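Local coordinates for protein lipase aflb (Neosartorya fumigata, PDB 6IDY) that probably hydrolyses ester bonds of lipids, as a fungal lipase with an alpha/beta-hydrolase core and a bound calcium ion, at residues Asn203-Asn208 and Thr292-Thr297; Cys273-Ala278 and Pro283-Gln288; Ala151-Gly156 and Lys160-Leu165; Asn141-Ala146 and Val212-Asn217. All coordinates share one frame; numbering follows the deposited sequence.

Interaction 1. Residues Asn203-Asn208 and Thr292-Thr297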
loop_
_atom_site.group_PDB
_atom_site.type_symbol
_atom_site.label_atom_id
_atom_site.label_comp_id
_atom_site.label_asym_id
_atom_site.label_seq_id
_atom_site.Cartn_x
_atom_site.Cartn_y
_atom_site.Cartn_z
ATOM N N ASN A 203 8.342 -9.080 5.958
ATOM C CA ASN A 203 9.334 -9.088 7.032
ATOM C C ASN A 203 9.020 -7.930 7.988
ATOM O O ASN A 203 8.110 -7.131 7.737
ATOM C CB ASN A 203 10.763 -8.885 6.485
ATOM C CG ASN A 203 11.380 -10.019 5.715
ATOM O OD1 ASN A 203 10.874 -11.141 5.653
ATOM N ND2 ASN A 203 12.522 -9.737 5.120
ATOM N N ASP A 204 9.795 -7.847 9.069
ATOM C CA ASP A 204 9.754 -6.830 10.109
ATOM C C ASP A 204 9.559 -5.418 9.505
ATOM O O ASP A 204 10.357 -4.985 8.669
ATOM C CB ASP A 204 11.072 -6.920 10.902
ATOM C CG ASP A 204 11.211 -6.038 12.125
ATOM O OD1 ASP A 204 10.322 -5.188 12.355
ATOM O OD2 ASP A 204 12.209 -6.197 12.848
ATOM N N VAL A 205 8.469 -4.728 9.908
ATOM C CA VAL A 205 8.121 -3.364 9.460
ATOM C C VAL A 205 9.291 -2.389 9.727
ATOM O O VAL A 205 9.531 -1.499 8.913
ATOM C CB VAL A 205 6.773 -2.855 10.063
ATOM C CG1 VAL A 205 6.442 -1.439 9.586
ATOM C CG2 VAL A 205 5.621 -3.797 9.721
ATOM N N GLN A 206 10.047 -2.605 10.826
ATOM C CA GLN A 206 11.226 -1.805 11.193
ATOM C C GLN A 206 12.315 -1.889 10.113
ATOM O O GLN A 206 12.990 -0.895 9.856
ATOM C CB GLN A 206 11.786 -2.229 12.565
ATOM C CG GLN A 206 10.760 -2.128 13.696
ATOM C CD GLN A 206 11.232 -2.749 14.984
ATOM O OE1 GLN A 206 11.497 -2.055 15.968
ATOM N NE2 GLN A 206 11.332 -4.072 15.017
ATOM N N ILE A 207 12.472 -3.071 9.481
ATOM C CA ILE A 207 13.421 -3.304 8.388
ATOM C C ILE A 207 12.839 -2.693 7.113
ATOM O O ILE A 207 13.560 -2.017 6.383
ATOM C CB ILE A 207 13.748 -4.825 8.187
ATOM C CG1 ILE A 207 14.322 -5.503 9.474
ATOM C CG2 ILE A 207 14.664 -5.064 6.960
ATOM C CD1 ILE A 207 15.601 -4.903 10.095
ATOM N N ASN A 208 11.535 -2.934 6.847
ATOM C CA ASN A 208 10.840 -2.398 5.666
ATOM C C ASN A 208 10.982 -0.886 5.570
ATOM O O ASN A 208 11.206 -0.365 4.481
ATOM C CB ASN A 208 9.353 -2.803 5.665
ATOM C CG ASN A 208 9.125 -4.295 5.633
ATOM O OD1 ASN A 208 10.007 -5.074 5.269
ATOM N ND2 ASN A 208 7.930 -4.726 6.020
ATOM N N THR A 292 0.055 -3.958 19.528
ATOM C CA THR A 292 1.414 -4.487 19.490
ATOM C C THR A 292 2.438 -3.521 20.043
ATOM O O THR A 292 2.182 -2.317 20.125
ATOM C CB THR A 292 1.790 -4.933 18.082
ATOM O OG1 THR A 292 1.745 -3.802 17.206
ATOM C CG2 THR A 292 0.908 -6.072 17.584
ATOM N N GLU A 293 3.612 -4.058 20.416
ATOM C CA GLU A 293 4.744 -3.266 20.873
ATOM C C GLU A 293 5.222 -2.392 19.720
ATOM O O GLU A 293 5.597 -1.253 19.958
ATOM C CB GLU A 293 5.879 -4.162 21.389
ATOM C CG GLU A 293 5.717 -4.532 22.855
ATOM C CD GLU A 293 5.757 -3.362 23.823
ATOM O OE1 GLU A 293 6.750 -2.597 23.802
ATOM O OE2 GLU A 293 4.789 -3.206 24.601
ATOM N N PHE A 294 5.141 -2.898 18.465
ATOM C CA PHE A 294 5.518 -2.134 17.276
ATOM C C PHE A 294 4.718 -0.827 17.168
ATOM O O PHE A 294 5.312 0.240 17.059
ATOM C CB PHE A 294 5.377 -2.963 15.980
ATOM C CG PHE A 294 5.631 -2.097 14.767
ATOM C CD1 PHE A 294 6.929 -1.738 14.410
ATOM C CD2 PHE A 294 4.572 -1.522 14.070
ATOM C CE1 PHE A 294 7.159 -0.865 13.349
ATOM C CE2 PHE A 294 4.805 -0.633 13.020
ATOM C CZ PHE A 294 6.095 -0.291 12.685
ATOM N N ILE A 295 3.376 -0.932 17.154
ATOM C CA ILE A 295 2.445 0.192 17.039
ATOM C C ILE A 295 2.626 1.176 18.200
ATOM O O ILE A 295 2.742 2.375 17.958
ATOM C CB ILE A 295 0.977 -0.320 16.868
ATOM C CG1 ILE A 295 0.780 -1.052 15.505
ATOM C CG2 ILE A 295 -0.072 0.790 17.073
ATOM C CD1 ILE A 295 1.039 -0.241 14.224
ATOM N N ARG A 296 2.683 0.662 19.440
ATOM C CA ARG A 296 2.886 1.457 20.656
ATOM C C ARG A 296 4.219 2.225 20.592
ATOM O O ARG A 296 4.261 3.398 20.973
ATOM C CB ARG A 296 2.842 0.542 21.885
ATOM C CG ARG A 296 2.901 1.251 23.240
ATOM C CD ARG A 296 2.129 0.510 24.331
ATOM N NE ARG A 296 2.462 -0.917 24.404
ATOM C CZ ARG A 296 1.682 -1.898 23.951
ATOM N NH1 ARG A 296 0.515 -1.619 23.383
ATOM N NH2 ARG A 296 2.068 -3.161 24.053
ATOM N N THR A 297 5.295 1.564 20.099
ATOM C CA THR A 297 6.619 2.191 19.957
ATOM C C THR A 297 6.548 3.305 18.921
ATOM O O THR A 297 7.057 4.388 19.171
ATOM C CB THR A 297 7.699 1.151 19.604
ATOM O OG1 THR A 297 7.743 0.170 20.639
ATOM C CG2 THR A 297 9.087 1.774 19.438
#
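Val205 and Phe294, one from the first turn of each of two helices, form the apolar part of the contact. The phenyl ring reaches across because CG of Phe294 lies anti to the backbone N (chi1 174°), and its far end is met by the valine over one face: Val205 CB stands 4.1 Å from the ring centroid, a CH-pi contact. Val205 CG1 presses on the far end of the ring, 3.3 Å from Phe294 CZ, a tight carbon-carbon contact. Gln206 approaches at the ring edge, where its CG is 3.8 Å from Phe294 CE1; its amide plane is turned nearly perpendicular to the ring.

None of the polar bonds crosses between the segments; they stay within each segment or run to neighbours. Asp204 is the N-cap of helix 205-223: its OD1 accepts from Gln206 N at 3.0 Å, from above the carboxylate plane. Gln206 NE2 lies 3.1 Å from Asp204 OD1, which accepts this second bond through its syn lone pair, while the other end of that amide, OE1, takes the backbone N of Ala436. Thr292 caps helix 293-299 through a weak but straight bond from Ile295 N to Thr292 OG1.

The first turns of the two helices thus meet through side chains, chiefly the Phe294 ring, each start closed by a side-chain N-cap, beside helix 235-245 of the alpha/beta-hydrolase core.

Interaction 2. Residues Cys273-Ala278 and Pro283-Gln288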
loop_
_atom_site.group_PDB
_atom_site.type_symbol
_atom_site.label_atom_id
_atom_site.label_comp_id
_atom_site.label_asym_id
_atom_site.label_seq_id
_atom_site.Cartn_x
_atom_site.Cartn_y
_atom_site.Cartn_z
ATOM N N CYS A 273 -3.668 -13.343 13.728
ATOM C CA CYS A 273 -3.029 -12.203 13.087
ATOM C C CYS A 273 -3.913 -11.473 12.071
ATOM O O CYS A 273 -4.702 -12.120 11.387
ATOM C CB CYS A 273 -1.714 -12.635 12.442
ATOM S SG CYS A 273 -1.926 -13.717 11.002
ATOM N N PRO A 274 -3.671 -10.160 11.839
ATOM C CA PRO A 274 -4.345 -9.470 10.719
ATOM C C PRO A 274 -4.029 -10.174 9.387
ATOM O O PRO A 274 -3.021 -10.891 9.293
ATOM C CB PRO A 274 -3.691 -8.090 10.733
ATOM C CG PRO A 274 -3.242 -7.900 12.150
ATOM C CD PRO A 274 -2.754 -9.247 12.548
ATOM N N TRP A 275 -4.891 -9.979 8.367
ATOM C CA TRP A 275 -4.792 -10.596 7.033
ATOM C C TRP A 275 -5.078 -12.101 7.071
ATOM O O TRP A 275 -6.202 -12.507 6.800
ATOM C CB TRP A 275 -3.436 -10.313 6.336
ATOM C CG TRP A 275 -3.182 -8.869 6.033
ATOM C CD1 TRP A 275 -2.808 -7.894 6.912
ATOM C CD2 TRP A 275 -3.236 -8.249 4.741
ATOM N NE1 TRP A 275 -2.637 -6.702 6.249
ATOM C CE2 TRP A 275 -2.881 -6.894 4.912
ATOM C CE3 TRP A 275 -3.542 -8.712 3.452
ATOM C CZ2 TRP A 275 -2.879 -5.984 3.849
ATOM C CZ3 TRP A 275 -3.505 -7.815 2.394
ATOM C CH2 TRP A 275 -3.157 -6.473 2.593
ATOM N N LEU A 276 -4.060 -12.921 7.412
ATOM C CA LEU A 276 -4.118 -14.386 7.413
ATOM C C LEU A 276 -5.087 -14.985 8.439
ATOM O O LEU A 276 -5.633 -16.059 8.187
ATOM C CB LEU A 276 -2.702 -14.981 7.574
ATOM C CG LEU A 276 -2.537 -16.498 7.331
ATOM C CD1 LEU A 276 -2.981 -16.900 5.924
ATOM C CD2 LEU A 276 -1.113 -16.940 7.586
ATOM N N ALA A 277 -5.317 -14.304 9.578
ATOM C CA ALA A 277 -6.231 -14.772 10.633
ATOM C C ALA A 277 -5.839 -16.170 11.152
ATOM O O ALA A 277 -6.688 -17.027 11.391
ATOM C CB ALA A 277 -7.688 -14.729 10.161
ATOM N N ALA A 278 -4.533 -16.372 11.350
ATOM C CA ALA A 278 -3.968 -17.632 11.826
ATOM C C ALA A 278 -3.055 -17.403 13.044
ATOM O O ALA A 278 -2.869 -16.260 13.477
ATOM C CB ALA A 278 -3.189 -18.292 10.693
ATOM N N PRO A 283 6.211 -11.556 10.378
ATOM C CA PRO A 283 6.474 -10.450 11.315
ATOM C C PRO A 283 5.582 -9.229 11.105
ATOM O O PRO A 283 5.021 -8.745 12.080
ATOM C CB PRO A 283 7.949 -10.111 11.059
ATOM C CG PRO A 283 8.542 -11.370 10.561
ATOM C CD PRO A 283 7.461 -11.989 9.712
ATOM N N SER A 284 5.423 -8.751 9.844
ATOM C CA SER A 284 4.610 -7.566 9.552
ATOM C C SER A 284 3.125 -7.771 9.823
ATOM O O SER A 284 2.460 -6.806 10.190
ATOM C CB SER A 284 4.847 -7.051 8.138
ATOM O OG SER A 284 4.148 -7.808 7.167
ATOM N N LEU A 285 2.608 -9.014 9.670
ATOM C CA LEU A 285 1.199 -9.295 9.971
ATOM C C LEU A 285 0.968 -9.138 11.472
ATOM O O LEU A 285 0.063 -8.405 11.869
ATOM C CB LEU A 285 0.741 -10.691 9.486
ATOM C CG LEU A 285 0.840 -11.002 7.973
ATOM C CD1 LEU A 285 0.064 -12.260 7.620
ATOM C CD2 LEU A 285 0.335 -9.839 7.109
ATOM N N TRP A 286 1.836 -9.766 12.301
ATOM C CA TRP A 286 1.742 -9.671 13.751
ATOM C C TRP A 286 1.939 -8.252 14.270
ATOM O O TRP A 286 1.195 -7.838 15.159
ATOM C CB TRP A 286 2.676 -10.667 14.453
ATOM C CG TRP A 286 2.097 -12.049 14.545
ATOM C CD1 TRP A 286 2.631 -13.196 14.041
ATOM C CD2 TRP A 286 0.833 -12.417 15.129
ATOM N NE1 TRP A 286 1.795 -14.261 14.297
ATOM C CE2 TRP A 286 0.689 -13.812 14.970
ATOM C CE3 TRP A 286 -0.184 -11.701 15.790
ATOM C CZ2 TRP A 286 -0.430 -14.506 15.435
ATOM C CZ3 TRP A 286 -1.283 -12.394 16.270
ATOM C CH2 TRP A 286 -1.398 -13.780 16.095
ATOM N N GLN A 287 2.882 -7.489 13.681
ATOM C CA GLN A 287 3.157 -6.095 14.080
ATOM C C GLN A 287 2.005 -5.140 13.794
ATOM O O GLN A 287 1.910 -4.097 14.434
ATOM C CB GLN A 287 4.423 -5.567 13.391
ATOM C CG GLN A 287 5.694 -6.174 13.957
ATOM C CD GLN A 287 6.894 -5.838 13.113
ATOM O OE1 GLN A 287 6.906 -6.013 11.889
ATOM N NE2 GLN A 287 7.940 -5.369 13.765
ATOM N N GLN A 288 1.132 -5.491 12.841
ATOM C CA GLN A 288 0.014 -4.635 12.459
ATOM C C GLN A 288 -1.235 -4.831 13.332
ATOM O O GLN A 288 -2.298 -4.292 13.018
ATOM C CB GLN A 288 -0.287 -4.759 10.962
ATOM C CG GLN A 288 0.796 -4.048 10.151
ATOM C CD GLN A 288 0.639 -4.266 8.682
ATOM O OE1 GLN A 288 1.093 -5.268 8.117
ATOM N NE2 GLN A 288 -0.008 -3.329 8.033
#
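The connection from strand 253-259 of the alpha/beta-hydrolase sheet to the short helix 283-287 includes a loop closed by the Cys273-Cys281 disulfide, and the first residues of this loop fold back against that helix. Cys273 CB sits over one face of Trp286, 3.5 Å from the centroid of the six-membered ring and only 4° off the ring normal, a CH-pi contact. The backbone joins in, with Cys273 N 3.3 Å from Trp286 CH2. Cys273 SG, turned between backbone N and carbonyl carbon (chi1 69°), stands more obliquely to the indole and also faces Leu285. The indole is fixed at its polar end by a hydrogen bond from NE1 to the carbonyl of Thr429.

Leu285 is the side chain most covered by the loop. Its two methyl groups divide the work: CD1 touches Leu276 CB at 3.9 Å, whereas CD2 comes to Trp275 CD1 at 3.7 Å, the two side chains crossing at about a right angle. Val422 of helix 414-424 closes in on both Leu276 and Leu285, and Trp275 meets Phe81 edge to face.

The loop's own turn is held by backbone bonds from Cys273 N to Ala278 O and from Ala277 N to Cys273 O, while no hydrogen bond joins loop to helix. The proline ring instead rests on a helix carbonyl: Pro274 CD approaches Leu285 O to 3.0 Å, a close carbon-oxygen contact.

Interaction 3. Residues Ala151-Gly156 and Lys160-Leu165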
loop_
_atom_site.group_PDB
_atom_site.type_symbol
_atom_site.label_atom_id
_atom_site.label_comp_id
_atom_site.label_asym_id
_atom_site.label_seq_id
_atom_site.Cartn_x
_atom_site.Cartn_y
_atom_site.Cartn_z
ATOM N N ALA A 151 12.927 4.560 -16.785
ATOM C CA ALA A 151 13.823 5.212 -17.753
ATOM C C ALA A 151 13.355 6.629 -18.135
ATOM O O ALA A 151 14.164 7.424 -18.606
ATOM C CB ALA A 151 13.966 4.352 -18.999
ATOM N N SER A 152 12.066 6.943 -17.897
ATOM C CA SER A 152 11.471 8.249 -18.185
ATOM C C SER A 152 11.643 9.270 -17.052
ATOM O O SER A 152 11.348 10.446 -17.272
ATOM C CB SER A 152 9.996 8.103 -18.558
ATOM O OG SER A 152 9.280 7.406 -17.554
ATOM N N PHE A 153 12.116 8.837 -15.852
ATOM C CA PHE A 153 12.334 9.719 -14.689
ATOM C C PHE A 153 13.206 10.921 -15.058
ATOM O O PHE A 153 14.242 10.759 -15.708
ATOM C CB PHE A 153 12.911 8.941 -13.497
ATOM C CG PHE A 153 13.037 9.716 -12.203
ATOM C CD1 PHE A 153 11.908 10.069 -11.469
ATOM C CD2 PHE A 153 14.287 10.055 -11.697
ATOM C CE1 PHE A 153 12.026 10.796 -10.278
ATOM C CE2 PHE A 153 14.405 10.744 -10.481
ATOM C CZ PHE A 153 13.275 11.117 -9.785
ATOM N N GLY A 154 12.726 12.112 -14.711
ATOM C CA GLY A 154 13.347 13.385 -15.064
ATOM C C GLY A 154 14.296 14.026 -14.076
ATOM O O GLY A 154 14.768 15.138 -14.331
ATOM N N TYR A 155 14.564 13.358 -12.933
ATOM C CA TYR A 155 15.517 13.801 -11.900
ATOM C C TYR A 155 15.300 15.258 -11.421
ATOM O O TYR A 155 16.269 15.963 -11.139
ATOM C CB TYR A 155 16.972 13.572 -12.401
ATOM C CG TYR A 155 17.303 12.112 -12.621
ATOM C CD1 TYR A 155 17.055 11.496 -13.845
ATOM C CD2 TYR A 155 17.845 11.340 -11.600
ATOM C CE1 TYR A 155 17.323 10.141 -14.041
ATOM C CE2 TYR A 155 18.134 9.990 -11.789
ATOM C CZ TYR A 155 17.862 9.391 -13.007
ATOM O OH TYR A 155 18.146 8.059 -13.180
ATOM N N GLY A 156 14.036 15.684 -11.358
ATOM C CA GLY A 156 13.626 17.028 -10.951
ATOM C C GLY A 156 14.155 18.170 -11.805
ATOM O O GLY A 156 14.352 19.277 -11.294
ATOM N N LYS A 160 8.737 18.411 -12.628
ATOM C CA LYS A 160 7.924 17.310 -12.118
ATOM C C LYS A 160 8.487 16.872 -10.783
ATOM O O LYS A 160 9.673 16.559 -10.680
ATOM C CB LYS A 160 7.867 16.131 -13.109
ATOM C CG LYS A 160 7.404 16.523 -14.513
ATOM C CD LYS A 160 6.697 15.392 -15.234
ATOM C CE LYS A 160 7.607 14.444 -15.978
ATOM N NZ LYS A 160 6.834 13.417 -16.725
ATOM N N LYS A 161 7.647 16.901 -9.751
ATOM C CA LYS A 161 8.033 16.518 -8.400
ATOM C C LYS A 161 8.217 14.992 -8.313
ATOM O O LYS A 161 7.295 14.260 -8.666
ATOM C CB LYS A 161 6.961 16.997 -7.395
ATOM C CG LYS A 161 7.293 16.789 -5.912
ATOM C CD LYS A 161 8.319 17.792 -5.430
ATOM C CE LYS A 161 8.060 18.210 -4.014
ATOM N NZ LYS A 161 7.177 19.408 -3.946
ATOM N N PRO A 162 9.388 14.489 -7.858
ATOM C CA PRO A 162 9.544 13.036 -7.707
ATOM C C PRO A 162 8.594 12.499 -6.636
ATOM O O PRO A 162 8.462 13.101 -5.575
ATOM C CB PRO A 162 11.018 12.875 -7.305
ATOM C CG PRO A 162 11.684 14.185 -7.696
ATOM C CD PRO A 162 10.615 15.202 -7.439
ATOM N N VAL A 163 7.873 11.418 -6.949
ATOM C CA VAL A 163 6.907 10.801 -6.036
ATOM C C VAL A 163 7.294 9.337 -5.810
ATOM O O VAL A 163 7.339 8.548 -6.758
ATOM C CB VAL A 163 5.423 10.974 -6.489
ATOM C CG1 VAL A 163 4.461 10.282 -5.524
ATOM C CG2 VAL A 163 5.053 12.447 -6.633
ATOM N N ILE A 164 7.582 8.989 -4.549
ATOM C CA ILE A 164 7.952 7.630 -4.173
ATOM C C ILE A 164 6.689 6.863 -3.831
ATOM O O ILE A 164 5.980 7.232 -2.893
ATOM C CB ILE A 164 8.990 7.595 -3.013
ATOM C CG1 ILE A 164 10.248 8.428 -3.376
ATOM C CG2 ILE A 164 9.359 6.140 -2.659
ATOM C CD1 ILE A 164 11.044 8.886 -2.212
ATOM N N LEU A 165 6.423 5.793 -4.591
ATOM C CA LEU A 165 5.272 4.927 -4.380
ATOM C C LEU A 165 5.679 3.778 -3.472
ATOM O O LEU A 165 6.515 2.956 -3.848
ATOM C CB LEU A 165 4.700 4.424 -5.713
ATOM C CG LEU A 165 4.344 5.481 -6.768
ATOM C CD1 LEU A 165 3.890 4.812 -8.051
ATOM C CD2 LEU A 165 3.276 6.464 -6.256
#
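Gly156 and Lys160 bring their CA atoms to 5.8 Å where the chain turns back from the irregular segment 151-156 into strand 161-166, an inner strand of the alpha/beta-hydrolase sheet. Both Tyr155 and Gly156 have positive phi angles, which swing the loop round; the glycine then passes close to the backbone ahead, its CA 4.0 Å from Lys160 O. No hydrogen bond spans the two segments.

Side-chain contact rests on Phe153 and Pro162. The phenylalanine extends toward the strand with CG anti to its own amide nitrogen (chi1 -174°), presenting its rim rather than a face. Its CE1 lies 3.8 Å from Pro162 CB, which stays near the ring plane, and Phe153 CZ adds the neighbouring Pro162 CG at 4.0 Å; the two side chains cross at about a right angle. Asp191 and Val193 of strand 190-195 and Ser223 at the end of helix 205-223 pack round the same phenyl group, while Pro162 also rests on Ile219 and Ser223. The loop backbone is tied to the sheet by Gly154 N, which donates to the Asp191 carboxylate, and one residue before the proline Lys161 makes a salt bridge with Asp254.

The loop folds over its own aromatic ring: Tyr155 N lies 3.5 Å above one face of Phe153, offset toward the rim, and Phe153 CD2 sits 3.5 Å above the centre of the Tyr155 ring.

Interaction 4. Residues Asn141-Ala146 and Val212-Asn217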
loop_
_atom_site.group_PDB
_atom_site.type_symbol
_atom_site.label_atom_id
_atom_site.label_comp_id
_atom_site.label_asym_id
_atom_site.label_seq_id
_atom_site.Cartn_x
_atom_site.Cartn_y
_atom_site.Cartn_z
ATOM N N ASN A 141 23.684 -1.210 -1.004
ATOM C CA ASN A 141 23.413 -1.830 -2.301
ATOM C C ASN A 141 22.029 -2.483 -2.354
ATOM O O ASN A 141 21.341 -2.332 -3.356
ATOM C CB ASN A 141 24.539 -2.797 -2.725
ATOM C CG ASN A 141 24.661 -4.094 -1.948
ATOM O OD1 ASN A 141 24.196 -4.240 -0.811
ATOM N ND2 ASN A 141 25.307 -5.076 -2.560
ATOM N N ALA A 142 21.609 -3.149 -1.262
ATOM C CA ALA A 142 20.292 -3.780 -1.141
ATOM C C ALA A 142 19.179 -2.720 -1.043
ATOM O O ALA A 142 18.133 -2.886 -1.665
ATOM C CB ALA A 142 20.257 -4.697 0.078
ATOM N N LEU A 143 19.410 -1.630 -0.277
ATOM C CA LEU A 143 18.447 -0.533 -0.117
ATOM C C LEU A 143 18.212 0.173 -1.462
ATOM O O LEU A 143 17.060 0.365 -1.856
ATOM C CB LEU A 143 18.936 0.494 0.931
ATOM C CG LEU A 143 18.965 0.057 2.396
ATOM C CD1 LEU A 143 19.817 0.995 3.212
ATOM C CD2 LEU A 143 17.562 0.003 2.995
ATOM N N ARG A 144 19.308 0.539 -2.166
ATOM C CA ARG A 144 19.249 1.228 -3.457
ATOM C C ARG A 144 18.645 0.341 -4.560
ATOM O O ARG A 144 17.904 0.849 -5.407
ATOM C CB ARG A 144 20.651 1.725 -3.858
ATOM C CG ARG A 144 20.661 2.773 -4.973
ATOM C CD ARG A 144 22.030 2.888 -5.623
ATOM N NE ARG A 144 23.057 3.344 -4.684
ATOM C CZ ARG A 144 24.364 3.204 -4.873
ATOM N NH1 ARG A 144 24.826 2.618 -5.971
ATOM N NH2 ARG A 144 25.220 3.647 -3.965
ATOM N N ALA A 145 18.953 -0.975 -4.547
ATOM C CA ALA A 145 18.441 -1.917 -5.557
ATOM C C ALA A 145 16.921 -2.148 -5.475
ATOM O O ALA A 145 16.325 -2.606 -6.449
ATOM C CB ALA A 145 19.198 -3.241 -5.499
ATOM N N ALA A 146 16.296 -1.800 -4.331
ATOM C CA ALA A 146 14.848 -1.928 -4.119
ATOM C C ALA A 146 14.077 -0.843 -4.890
ATOM O O ALA A 146 12.879 -0.997 -5.132
ATOM C CB ALA A 146 14.530 -1.839 -2.638
ATOM N N VAL A 212 12.286 2.780 2.826
ATOM C CA VAL A 212 11.575 4.046 2.630
ATOM C C VAL A 212 12.512 5.211 2.975
ATOM O O VAL A 212 12.631 6.138 2.175
ATOM C CB VAL A 212 10.228 4.137 3.402
ATOM C CG1 VAL A 212 9.558 5.495 3.185
ATOM C CG2 VAL A 212 9.287 3.015 2.997
ATOM N N ALA A 213 13.171 5.157 4.154
ATOM C CA ALA A 213 14.115 6.193 4.609
ATOM C C ALA A 213 15.233 6.377 3.591
ATOM O O ALA A 213 15.515 7.513 3.204
ATOM C CB ALA A 213 14.701 5.825 5.967
ATOM N N TYR A 214 15.827 5.262 3.104
ATOM C CA TYR A 214 16.873 5.372 2.094
ATOM C C TYR A 214 16.332 5.912 0.778
ATOM O O TYR A 214 16.972 6.791 0.204
ATOM C CB TYR A 214 17.662 4.065 1.897
ATOM C CG TYR A 214 18.853 4.247 0.980
ATOM C CD1 TYR A 214 20.061 4.741 1.463
ATOM C CD2 TYR A 214 18.762 3.957 -0.379
ATOM C CE1 TYR A 214 21.154 4.928 0.619
ATOM C CE2 TYR A 214 19.842 4.151 -1.234
ATOM C CZ TYR A 214 21.039 4.634 -0.731
ATOM O OH TYR A 214 22.105 4.827 -1.577
ATOM N N ALA A 215 15.163 5.412 0.311
ATOM C CA ALA A 215 14.540 5.865 -0.943
ATOM C C ALA A 215 14.283 7.364 -0.910
ATOM O O ALA A 215 14.581 8.051 -1.884
ATOM C CB ALA A 215 13.245 5.108 -1.215
ATOM N N ILE A 216 13.795 7.885 0.233
ATOM C CA ILE A 216 13.559 9.319 0.395
ATOM C C ILE A 216 14.846 10.116 0.176
ATOM O O ILE A 216 14.891 10.966 -0.715
ATOM C CB ILE A 216 12.865 9.660 1.740
ATOM C CG1 ILE A 216 11.394 9.152 1.762
ATOM C CG2 ILE A 216 12.912 11.170 1.979
ATOM C CD1 ILE A 216 10.738 9.125 3.197
ATOM N N ASN A 217 15.893 9.814 0.962
ATOM C CA ASN A 217 17.176 10.511 0.886
ATOM C C ASN A 217 17.903 10.293 -0.433
ATOM O O ASN A 217 18.545 11.221 -0.927
ATOM C CB ASN A 217 18.052 10.167 2.085
ATOM C CG ASN A 217 17.575 10.825 3.358
ATOM O OD1 ASN A 217 16.872 11.847 3.342
ATOM N ND2 ASN A 217 17.967 10.273 4.491
#
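Tyr214 bridges helices 140-145 and 205-223, and nearly all the buried surface passes through it. Its ring leaves the longer helix with CG anti to the backbone N (chi1 -173°) and lies along Leu143 and Arg144 of the shorter one.

The close-packed half is apolar. Leu143 CB comes to 3.7 Å from Tyr214 CD2, while the leucine CD1 methyl touches the root of the tyrosine, 4.0 Å from Tyr214 CB. The next residue takes over further out, Arg144 CB lying 3.7 Å from Tyr214 CE2, so that two successive helix residues follow the ring from CB toward its hydroxyl. Glu210 and Tyr211 of the longer helix also touch Leu143, and Ile125 and Tyr136 pack on Tyr214.

The polar end is looser. Arg144, only partly buried, bends at chi3 (-63°) and carries its guanidinium past the phenol, the two planes 25° apart. Tyr214 OH lies at the guanidinium edge, yet Arg144 NE stays 3.6 Å from Tyr214 OH, and no hydrogen bond forms between them. The phenol oxygen is instead hydrogen-bonded to the carboxylate of Glu140, the residue that begins the short helix; the pairing of Arg144 NH2 with this same Glu140, outside both segments, is long and weak.

Elsewhere on the longer helix Val212 and Ala215 rest on Leu195 of strand 190-195. Helix 205-223 is thus the connecting helix of a beta-alpha-beta crossover, from strand 190-195 to strand 227-232, characteristic of the alpha/beta-hydrolase fold, with helix 140-145 packed against its flank.

Helix 205-223 is the common thread: its start serves interaction 1 and its middle interaction 4, whose centres lie about 18 Å apart. Interaction 3 meets interaction 4 directly, Ile164 CD1 reaching Ala215 O at 3.6 Å, so strand 161-166 and helix 140-145 meet different sides of the crossover helix. Interactions 1 and 2, with centres about 12 Å apart, are joined by Gln287, whose NE2 lies 2.8 Å from Asp204 OD1 and whose carbonyl O lies 2.8 Å from Thr292 OG1. Interactions 2 and 3 occupy opposite sides of the chain's centre, their own centres about 33 Å apart. The calcium ion, held by Asp255, Ala377, His380 and Gly382, is about 12 Å from the Pro162 side chain in interaction 3.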